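Local coordinates for electron transfer flavoprotein, beta subunit (Thermotoga maritima, PDB 7KOE), which probably transfers electrons as the FAD-binding beta subunit of an electron transfer flavoprotein complex, at residues 171-176 with 184-189. Sequence-based numbering, arbitrary orientation.
Sequences EMVIVR and KIRLKL
Strands 171-177 and 181-188 form an antiparallel beta hairpin, in which E171 to V175 pair with K188 to K184. Two hydrogen-bonded pairs, M172 with L187 and I174 with I185, join the backbones. I174 N to I185 O is 3.1 Å, with the donor in the carbonyl plane. M172 N also bonds L187 O, but L187 N to M172 O is weak.

M172, I174, I185 and L187, all buried, share one face of the sheet. The M172 chain bends at chi3 (79°), and its CE lies 4.1 Å from L187 CD1. L193 of strand 191-195 touches M172, I174 and L187 on this face.

E171, V173, K184 and R186 lie on the other face. R186 CG passes 3.7 Å from V173 CG2. A bend at chi3 (73°) carries its guanidinium to E171, where NH1 faces OE2 at 3.6 Å in a long salt bridge; OE2 is less surely placed. The carboxylate and guanidinium planes are 85° apart. R186 NH2 also pairs with E164. An alanine in place of R186 would remove both ion pairs and the V173 CG2 contact, and would probably leave the charges of E171 and E164 less balanced.

I185 and R186 pair with a strand of the neighbouring Electron transfer flavoprotein chain, extending the sheet. R176 NH2 forms a salt bridge with E107 of that chain and a hydrogen bond with its N78. I185 CD1 lies over one face of the R176 guanidinium, 3.5 Å from NH1.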
loop_
_atom_site.group_PDB
_atom_site.type_symbol
_atom_site.label_atom_id
_atom_site.label_comp_id
_atom_site.label_asym_id
_atom_site.label_seq_id
_atom_site.Cartn_x
_atom_site.Cartn_y
_atom_site.Cartn_z
ATOM N N GLU A 171 7.318 -46.564 -47.346
ATOM C CA GLU A 171 6.978 -45.305 -48.060
ATOM C C GLU A 171 5.464 -45.104 -47.968
ATOM O O GLU A 171 4.731 -46.081 -48.204
ATOM C CB GLU A 171 7.446 -45.369 -49.514
ATOM C CG GLU A 171 6.687 -46.379 -50.354
ATOM C CD GLU A 171 7.339 -46.687 -51.692
ATOM O OE1 GLU A 171 8.350 -46.034 -52.017
ATOM O OE2 GLU A 171 6.835 -47.578 -52.403
ATOM N N MET A 172 5.019 -43.889 -47.641
ATOM C CA MET A 172 3.562 -43.638 -47.494
ATOM C C MET A 172 3.146 -42.373 -48.251
ATOM O O MET A 172 3.984 -41.472 -48.421
ATOM C CB MET A 172 3.177 -43.509 -46.019
ATOM C CG MET A 172 2.397 -42.254 -45.702
ATOM S SD MET A 172 2.691 -41.696 -44.009
ATOM C CE MET A 172 4.273 -40.880 -44.207
ATOM N N VAL A 173 1.877 -42.340 -48.663
ATOM C CA VAL A 173 1.248 -41.257 -49.410
ATOM C C VAL A 173 0.434 -40.402 -48.452
ATOM O O VAL A 173 -0.509 -40.884 -47.813
ATOM C CB VAL A 173 0.384 -41.784 -50.565
ATOM C CG1 VAL A 173 -0.490 -40.678 -51.123
ATOM C CG2 VAL A 173 1.277 -42.298 -51.662
ATOM N N ILE A 174 0.811 -39.134 -48.353
ATOM C CA ILE A 174 0.084 -38.145 -47.582
ATOM C C ILE A 174 -0.609 -37.210 -48.561
ATOM O O ILE A 174 -0.444 -37.317 -49.772
ATOM C CB ILE A 174 1.012 -37.367 -46.639
ATOM C CG1 ILE A 174 1.913 -36.443 -47.453
ATOM C CG2 ILE A 174 1.856 -38.326 -45.847
ATOM C CD1 ILE A 174 2.459 -35.282 -46.683
ATOM N N VAL A 175 -1.417 -36.298 -48.029
ATOM C CA VAL A 175 -2.020 -35.220 -48.813
ATOM C C VAL A 175 -1.664 -33.923 -48.091
ATOM O O VAL A 175 -2.347 -33.503 -47.154
ATOM C CB VAL A 175 -3.535 -35.375 -48.980
ATOM C CG1 VAL A 175 -4.100 -34.243 -49.793
ATOM C CG2 VAL A 175 -3.863 -36.675 -49.672
ATOM N N ARG A 176 -0.570 -33.295 -48.508
ATOM C CA ARG A 176 -0.126 -32.043 -47.917
ATOM C C ARG A 176 -0.980 -30.893 -48.429
ATOM O O ARG A 176 -1.271 -30.807 -49.621
ATOM C CB ARG A 176 1.349 -31.802 -48.252
ATOM C CG ARG A 176 1.754 -30.339 -48.413
ATOM C CD ARG A 176 3.059 -30.176 -49.145
ATOM N NE ARG A 176 4.201 -30.585 -48.341
ATOM C CZ ARG A 176 5.434 -30.696 -48.817
ATOM N NH1 ARG A 176 5.676 -30.430 -50.093
ATOM N NH2 ARG A 176 6.425 -31.075 -48.023
ATOM N N LYS A 184 -1.029 -34.880 -53.314
ATOM C CA LYS A 184 -0.603 -36.189 -52.848
ATOM C C LYS A 184 0.900 -36.316 -53.037
ATOM O O LYS A 184 1.439 -35.902 -54.066
ATOM C CB LYS A 184 -1.336 -37.294 -53.602
ATOM C CG LYS A 184 -2.841 -37.233 -53.452
ATOM C CD LYS A 184 -3.524 -38.308 -54.265
ATOM C CE LYS A 184 -3.118 -39.692 -53.803
ATOM N NZ LYS A 184 -3.907 -40.741 -54.500
ATOM N N ILE A 185 1.583 -36.868 -52.038
ATOM C CA ILE A 185 3.040 -36.931 -52.017
ATOM C C ILE A 185 3.447 -38.321 -51.555
ATOM O O ILE A 185 3.051 -38.752 -50.470
ATOM C CB ILE A 185 3.642 -35.864 -51.088
ATOM C CG1 ILE A 185 3.508 -34.468 -51.684
ATOM C CG2 ILE A 185 5.096 -36.152 -50.811
ATOM C CD1 ILE A 185 3.991 -33.385 -50.763
ATOM N N ARG A 186 4.247 -39.015 -52.362
ATOM C CA ARG A 186 4.820 -40.296 -51.950
ATOM C C ARG A 186 6.035 -40.009 -51.084
ATOM O O ARG A 186 7.153 -39.866 -51.574
ATOM C CB ARG A 186 5.215 -41.143 -53.152
ATOM C CG ARG A 186 4.071 -41.579 -54.025
ATOM C CD ARG A 186 4.471 -42.719 -54.942
ATOM N NE ARG A 186 4.603 -43.973 -54.207
ATOM C CZ ARG A 186 3.602 -44.824 -54.005
ATOM N NH1 ARG A 186 3.810 -45.940 -53.325
ATOM N NH2 ARG A 186 2.394 -44.557 -54.484
ATOM N N LEU A 187 5.818 -39.926 -49.777
ATOM C CA LEU A 187 6.936 -39.776 -48.861
ATOM C C LEU A 187 7.698 -41.084 -48.733
ATOM O O LEU A 187 7.130 -42.171 -48.837
ATOM C CB LEU A 187 6.450 -39.336 -47.488
ATOM C CG LEU A 187 6.189 -37.853 -47.281
ATOM C CD1 LEU A 187 6.131 -37.620 -45.816
ATOM C CD2 LEU A 187 7.283 -37.013 -47.887
ATOM N N LYS A 188 8.997 -40.972 -48.498
ATOM C CA LYS A 188 9.863 -42.126 -48.307
ATOM C C LYS A 188 10.218 -42.218 -46.832
ATOM O O LYS A 188 10.841 -41.302 -46.286
ATOM C CB LYS A 188 11.123 -42.013 -49.163
ATOM C CG LYS A 188 12.084 -43.179 -49.009
ATOM C CD LYS A 188 11.497 -44.459 -49.573
ATOM C CE LYS A 188 12.425 -45.636 -49.341
ATOM N NZ LYS A 188 13.713 -45.479 -50.072
ATOM N N LEU A 189 9.811 -43.310 -46.191
ATOM C CA LEU A 189 10.152 -43.511 -44.792
ATOM C C LEU A 189 11.643 -43.817 -44.663
ATOM O O LEU A 189 12.197 -44.554 -45.483
ATOM C CB LEU A 189 9.326 -44.644 -44.187
ATOM C CG LEU A 189 7.811 -44.443 -44.107
ATOM C CD1 LEU A 189 7.202 -45.463 -43.164
ATOM C CD2 LEU A 189 7.446 -43.032 -43.678
#